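Local coordinates for protein TYPE-2 restriction enzyme ngomiv (Neisseria gonorrhoeae, PDB 4ABT) that recognises the double-stranded sequence 5'-GCCGGC-3' and cleaves it after the first G, working as a magnesium-dependent homotetrameric restriction endonuclease, at residues 138-143 with 184-189. Sequence-based numbering, arbitrary orientation.
With CA (calcium ion), chain F; nucleotides of chain D.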
ATOM      1  N   THR B 138     -14.149   9.423  -7.005  1.00 39.23           N
ATOM      2  CA  THR B 138     -15.462  10.094  -7.083  1.00 37.06           C
ATOM      3  C   THR B 138     -16.080  10.225  -5.729  1.00 34.01           C
ATOM      4  O   THR B 138     -16.927   9.406  -5.369  1.00 34.39           O
ATOM      5  CB  THR B 138     -16.464   9.314  -7.905  1.00 36.71           C
ATOM      6  OG1 THR B 138     -16.074   7.930  -7.916  1.00 38.85           O
ATOM      7  CG2 THR B 138     -16.503   9.852  -9.285  1.00 37.88           C
ATOM      8  N   PRO B 139     -15.661  11.243  -4.970  1.00 31.37           N
ATOM      9  CA  PRO B 139     -16.188  11.362  -3.619  1.00 29.03           C
ATOM     10  C   PRO B 139     -17.685  11.727  -3.611  1.00 26.83           C
ATOM     11  O   PRO B 139     -18.228  12.158  -4.629  1.00 26.88           O
ATOM     12  CB  PRO B 139     -15.325  12.450  -3.011  1.00 29.13           C
ATOM     13  CG  PRO B 139     -14.119  12.500  -3.909  1.00 29.83           C
ATOM     14  CD  PRO B 139     -14.672  12.283  -5.252  1.00 29.88           C
ATOM     15  N   ASP B 140     -18.362  11.455  -2.501  1.00 23.16           N
ATOM     16  CA  ASP B 140     -19.756  11.809  -2.396  1.00 20.55           C
ATOM     17  C   ASP B 140     -19.838  13.264  -2.038  1.00 19.40           C
ATOM     18  O   ASP B 140     -20.616  13.994  -2.645  1.00 19.11           O
ATOM     19  CB  ASP B 140     -20.505  10.962  -1.343  1.00 19.37           C
ATOM     20  CG  ASP B 140     -20.459   9.461  -1.654  1.00 19.76           C
ATOM     21  OD1 ASP B 140     -20.317   9.076  -2.860  1.00 15.28           O
ATOM     22  OD2 ASP B 140     -20.564   8.664  -0.694  1.00 14.80           O
ATOM     23  N   ILE B 141     -19.044  13.672  -1.033  1.00 17.40           N
ATOM     24  CA  ILE B 141     -19.091  15.012  -0.553  1.00 14.89           C
ATOM     25  C   ILE B 141     -17.615  15.453  -0.416  1.00 16.28           C
ATOM     26  O   ILE B 141     -16.789  14.707   0.126  1.00 16.92           O
ATOM     27  CB  ILE B 141     -19.726  15.060   0.800  1.00 14.01           C
ATOM     28  CG1 ILE B 141     -21.179  14.550   0.796  1.00 12.92           C
ATOM     29  CG2 ILE B 141     -19.685  16.486   1.331  1.00 13.66           C
ATOM     30  CD1 ILE B 141     -21.639  14.222   2.190  1.00  8.82           C
ATOM     31  N   ILE B 142     -17.260  16.637  -0.898  1.00 14.81           N
ATOM     32  CA  ILE B 142     -15.930  17.132  -0.620  1.00 14.96           C
ATOM     33  C   ILE B 142     -15.992  18.363   0.292  1.00 14.36           C
ATOM     34  O   ILE B 142     -16.999  19.098   0.340  1.00 15.05           O
ATOM     35  CB  ILE B 142     -15.148  17.398  -1.956  1.00 14.50           C
ATOM     36  CG1 ILE B 142     -15.889  18.398  -2.803  1.00 16.80           C
ATOM     37  CG2 ILE B 142     -14.976  16.070  -2.768  1.00 15.23           C
ATOM     38  CD1 ILE B 142     -15.028  19.151  -3.829  1.00 19.63           C
ATOM     39  N   VAL B 143     -14.919  18.594   1.027  1.00 13.99           N
ATOM     40  CA  VAL B 143     -14.713  19.892   1.605  1.00 13.48           C
ATOM     41  C   VAL B 143     -13.452  20.465   1.012  1.00 14.48           C
ATOM     42  O   VAL B 143     -12.434  19.809   1.020  1.00 15.56           O
ATOM     43  CB  VAL B 143     -14.547  19.839   3.090  1.00 13.79           C
ATOM     44  CG1 VAL B 143     -14.462  21.309   3.642  1.00 14.89           C
ATOM     45  CG2 VAL B 143     -15.676  19.046   3.751  1.00 11.63           C
ATOM     46  N   ILE B 184     -15.750  12.761   1.922  1.00 15.42           N
ATOM     47  CA  ILE B 184     -16.687  12.147   2.858  1.00 15.08           C
ATOM     48  C   ILE B 184     -17.535  11.139   2.095  1.00 15.33           C
ATOM     49  O   ILE B 184     -18.322  11.559   1.278  1.00 14.89           O
ATOM     50  CB  ILE B 184     -17.619  13.225   3.513  1.00 15.18           C
ATOM     51  CG1 ILE B 184     -16.791  14.355   4.141  1.00 15.79           C
ATOM     52  CG2 ILE B 184     -18.409  12.613   4.619  1.00 17.08           C
ATOM     53  CD1 ILE B 184     -17.582  15.574   4.690  1.00 12.62           C
ATOM     54  N   SER B 185     -17.384   9.833   2.352  1.00 15.11           N
ATOM     55  CA  SER B 185     -18.272   8.805   1.754  1.00 15.69           C
ATOM     56  C   SER B 185     -19.523   8.547   2.620  1.00 15.08           C
ATOM     57  O   SER B 185     -19.414   8.364   3.821  1.00 13.93           O
ATOM     58  CB  SER B 185     -17.584   7.463   1.668  1.00 16.21           C
ATOM     59  OG  SER B 185     -16.660   7.374   0.588  1.00 21.73           O
ATOM     60  N   CYS B 186     -20.689   8.504   1.990  1.00 13.96           N
ATOM     61  CA  CYS B 186     -21.938   8.178   2.644  1.00 13.36           C
ATOM     62  C   CYS B 186     -22.468   6.795   2.272  1.00 12.91           C
ATOM     63  O   CYS B 186     -22.437   6.383   1.121  1.00 12.31           O
ATOM     64  CB  CYS B 186     -22.948   9.246   2.288  1.00 13.32           C
ATOM     65  SG  CYS B 186     -22.415  10.850   2.769  1.00 13.39           S
ATOM     66  N   LYS B 187     -22.911   6.054   3.270  1.00 13.20           N
ATOM     67  CA  LYS B 187     -23.524   4.744   3.046  1.00 13.35           C
ATOM     68  C   LYS B 187     -24.783   4.648   3.931  1.00 13.76           C
ATOM     69  O   LYS B 187     -24.735   4.476   5.148  1.00 13.89           O
ATOM     70  CB  LYS B 187     -22.521   3.565   3.203  1.00 12.54           C
ATOM     71  CG  LYS B 187     -21.216   3.746   2.331  1.00 12.99           C
ATOM     72  CD  LYS B 187     -20.353   2.493   2.165  1.00 13.22           C
ATOM     73  CE  LYS B 187     -19.473   2.548   0.899  1.00 10.58           C
ATOM     74  NZ  LYS B 187     -20.251   2.338  -0.421  1.00 13.17           N
ATOM     75  N   TRP B 188     -25.922   4.851   3.283  1.00 14.28           N
ATOM     76  CA  TRP B 188     -27.224   4.811   3.975  1.00 13.53           C
ATOM     77  C   TRP B 188     -27.304   3.485   4.696  1.00 12.97           C
ATOM     78  O   TRP B 188     -27.527   3.470   5.894  1.00 13.74           O
ATOM     79  CB  TRP B 188     -28.405   4.995   3.000  1.00 13.02           C
ATOM     80  CG  TRP B 188     -29.734   4.851   3.657  1.00 12.32           C
ATOM     81  CD1 TRP B 188     -30.728   3.958   3.317  1.00 13.04           C
ATOM     82  CD2 TRP B 188     -30.221   5.570   4.813  1.00 10.30           C
ATOM     83  NE1 TRP B 188     -31.796   4.090   4.187  1.00 10.87           N
ATOM     84  CE2 TRP B 188     -31.516   5.076   5.098  1.00 10.05           C
ATOM     85  CE3 TRP B 188     -29.697   6.597   5.622  1.00  9.78           C
ATOM     86  CZ2 TRP B 188     -32.277   5.555   6.161  1.00 10.35           C
ATOM     87  CZ3 TRP B 188     -30.466   7.088   6.660  1.00  6.50           C
ATOM     88  CH2 TRP B 188     -31.730   6.557   6.937  1.00 10.58           C
ATOM     89  N   THR B 189     -27.064   2.388   3.967  1.00 13.07           N
ATOM     90  CA  THR B 189     -26.910   1.072   4.564  1.00 12.42           C
ATOM     91  C   THR B 189     -25.676   0.428   3.974  1.00 13.17           C
ATOM     92  O   THR B 189     -25.126   0.931   2.972  1.00 12.82           O
ATOM     93  CB  THR B 189     -28.109   0.194   4.293  1.00 12.75           C
ATOM     94  OG1 THR B 189     -28.190  -0.063   2.890  1.00 11.88           O
ATOM     95  CG2 THR B 189     -29.415   0.874   4.787  1.00 11.08           C
TER
HETATM   96 CA    CA F1287     -21.427   6.483  -1.130  1.00 14.76          CA
ATOM     97  P    DC D   6     -25.948   4.181  -0.552  1.00 12.15           P
ATOM     98  OP1  DC D   6     -26.168   5.168   0.539  1.00 12.07           O
ATOM     99  OP2  DC D   6     -24.647   3.449  -0.614  1.00  8.18           O
ATOM    100  O5'  DC D   6     -27.085   3.094  -0.668  1.00 10.03           O
ATOM    101  C5'  DC D   6     -28.426   3.601  -0.628  1.00 11.54           C
ATOM    102  C4'  DC D   6     -29.430   2.465  -0.780  1.00  6.71           C
ATOM    103  O4'  DC D   6     -29.121   1.855  -2.044  1.00 11.08           O
ATOM    104  C3'  DC D   6     -29.376   1.343   0.265  1.00  6.56           C
ATOM    105  O3'  DC D   6     -30.720   1.187   0.617  1.00 11.33           O
ATOM    106  C2'  DC D   6     -28.791   0.132  -0.407  1.00  5.94           C
ATOM    107  C1'  DC D   6     -29.035   0.428  -1.895  1.00 11.05           C
ATOM    108  N1   DC D   6     -27.935  -0.157  -2.796  1.00 10.21           N
ATOM    109  C2   DC D   6     -28.215  -1.228  -3.660  1.00 13.27           C
ATOM    110  O2   DC D   6     -29.395  -1.653  -3.670  1.00 16.74           O
ATOM    111  N3   DC D   6     -27.214  -1.743  -4.466  1.00 12.63           N
ATOM    112  C4   DC D   6     -25.963  -1.220  -4.403  1.00 12.51           C
ATOM    113  N4   DC D   6     -24.951  -1.721  -5.146  1.00  9.35           N
ATOM    114  C5   DC D   6     -25.685  -0.122  -3.514  1.00 13.09           C
ATOM    115  C6   DC D   6     -26.676   0.357  -2.734  1.00  9.79           C
ATOM    116  P    DG D   7     -31.476  -0.105   1.104  1.00 12.00           P
ATOM    117  OP1  DG D   7     -32.844   0.350   1.433  1.00 11.90           O
ATOM    118  OP2  DG D   7     -30.650  -0.935   2.016  1.00  8.98           O
ATOM    119  O5'  DG D   7     -31.488  -0.952  -0.232  1.00 11.15           O
ATOM    120  C5'  DG D   7     -32.539  -0.778  -1.230  1.00 11.54           C
ATOM    121  C4'  DG D   7     -33.296  -2.077  -1.406  1.00 11.36           C
ATOM    122  O4'  DG D   7     -32.472  -3.086  -2.067  1.00 11.97           O
ATOM    123  C3'  DG D   7     -33.829  -2.728  -0.111  1.00 12.91           C
ATOM    124  O3'  DG D   7     -35.149  -3.236  -0.487  1.00 13.31           O
ATOM    125  C2'  DG D   7     -32.748  -3.798   0.231  1.00  7.47           C
ATOM    126  C1'  DG D   7     -32.102  -4.107  -1.123  1.00 11.57           C
ATOM    127  N9   DG D   7     -30.637  -4.175  -1.110  1.00 12.97           N
ATOM    128  C8   DG D   7     -29.797  -3.629  -0.182  1.00 14.66           C
ATOM    129  N7   DG D   7     -28.559  -3.861  -0.409  1.00 11.96           N
ATOM    130  C5   DG D   7     -28.550  -4.594  -1.571  1.00  8.45           C
ATOM    131  C6   DG D   7     -27.479  -5.144  -2.316  1.00 12.37           C
ATOM    132  O6   DG D   7     -26.242  -5.037  -2.095  1.00 10.63           O
ATOM    133  N1   DG D   7     -27.928  -5.888  -3.426  1.00 13.00           N
ATOM    134  C2   DG D   7     -29.256  -6.046  -3.790  1.00 14.98           C
ATOM    135  N2   DG D   7     -29.560  -6.767  -4.907  1.00 16.82           N
ATOM    136  N3   DG D   7     -30.237  -5.519  -3.084  1.00 13.29           N
ATOM    137  C4   DG D   7     -29.824  -4.819  -1.994  1.00 13.10           C
ATOM    138  P    DG D   4     -18.054   5.228 -10.602  1.00 23.93           P
ATOM    139  OP1  DG D   4     -17.088   6.204 -10.102  1.00 20.93           O
ATOM    140  OP2  DG D   4     -17.595   3.878 -10.962  1.00 22.68           O
ATOM    141  O5'  DG D   4     -19.143   5.024  -9.446  1.00 21.77           O
ATOM    142  C5'  DG D   4     -19.664   6.127  -8.797  1.00 22.21           C
ATOM    143  C4'  DG D   4     -20.938   5.813  -8.048  1.00 20.81           C
ATOM    144  O4'  DG D   4     -21.957   5.288  -8.938  1.00 18.27           O
ATOM    145  C3'  DG D   4     -20.720   4.818  -6.910  1.00 17.37           C
ATOM    146  O3'  DG D   4     -21.327   5.512  -5.794  1.00 17.86           O
ATOM    147  C2'  DG D   4     -21.433   3.558  -7.406  1.00 17.69           C
ATOM    148  C1'  DG D   4     -22.524   4.147  -8.329  1.00 17.21           C
ATOM    149  N9   DG D   4     -22.986   3.181  -9.328  1.00 15.16           N
ATOM    150  C8   DG D   4     -22.198   2.308 -10.050  1.00 15.06           C
ATOM    151  N7   DG D   4     -22.830   1.534 -10.865  1.00 10.15           N
ATOM    152  C5   DG D   4     -24.153   1.922 -10.672  1.00 13.39           C
ATOM    153  C6   DG D   4     -25.347   1.441 -11.270  1.00 11.14           C
ATOM    154  O6   DG D   4     -25.450   0.554 -12.096  1.00 13.49           O
ATOM    155  N1   DG D   4     -26.492   2.071 -10.795  1.00 11.12           N
ATOM    156  C2   DG D   4     -26.482   3.077  -9.847  1.00 12.23           C
ATOM    157  N2   DG D   4     -27.651   3.588  -9.460  1.00 10.57           N
ATOM    158  N3   DG D   4     -25.386   3.531  -9.285  1.00 13.56           N
ATOM    159  C4   DG D   4     -24.266   2.924  -9.738  1.00 12.82           C
TER
HETATM  160  O   HOH W   1     -19.047   5.689  -0.839  1.00  6.05           O
HETATM  161  O   HOH W   2     -22.154   4.290  -1.248  1.00 14.32           O
HETATM  162  O   HOH W   3     -23.604   7.651  -1.302  1.00 14.82           O
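D140 and C186 meet at a calcium ion in the magnesium site of this PD-(D/E)XK-type nuclease. OD2 of D140 lies 2.4 Å from the calcium and the backbone O of C186 lies 2.5 Å from it; three waters and a phosphate of the bound DNA complete six ligands. The same OD2 accepts the backbone N-H of C186 (N to OD2 2.7 Å, 165° at the hydrogen) through its anti lone pair, so C186, on strand 179-187, both steadies the carboxylate through its N-H and shares its metal through its carbonyl. With chi1 at -60°, CG of D140 is anti to its carbonyl carbon, which leads the carboxylate over to that N-H. K187 acts through water 2: its NZ donates to this metal ligand (2.8 Å), which in turn donates to OP2 of DC6 in chain D. NZ is also hydrogen-bonded to OD1 of N197 and the carbonyl of R194, which position it for that water. Just past the end of the strand, W188 N donates to OP1 of the same phosphate at 2.8 Å. Behind the site, I141 and I184 form an antiparallel hydrogen-bonded pair, their CB atoms 3.9 Å apart, while CD1 of I141 packs on SG of C186 at 3.5 Å. Helix 62-81 covers the side of I141 and C186 with S74 and E70; strands 141-145 and 179-187 run antiparallel within the central mixed sheet, flanked by 92-96 and 215-220.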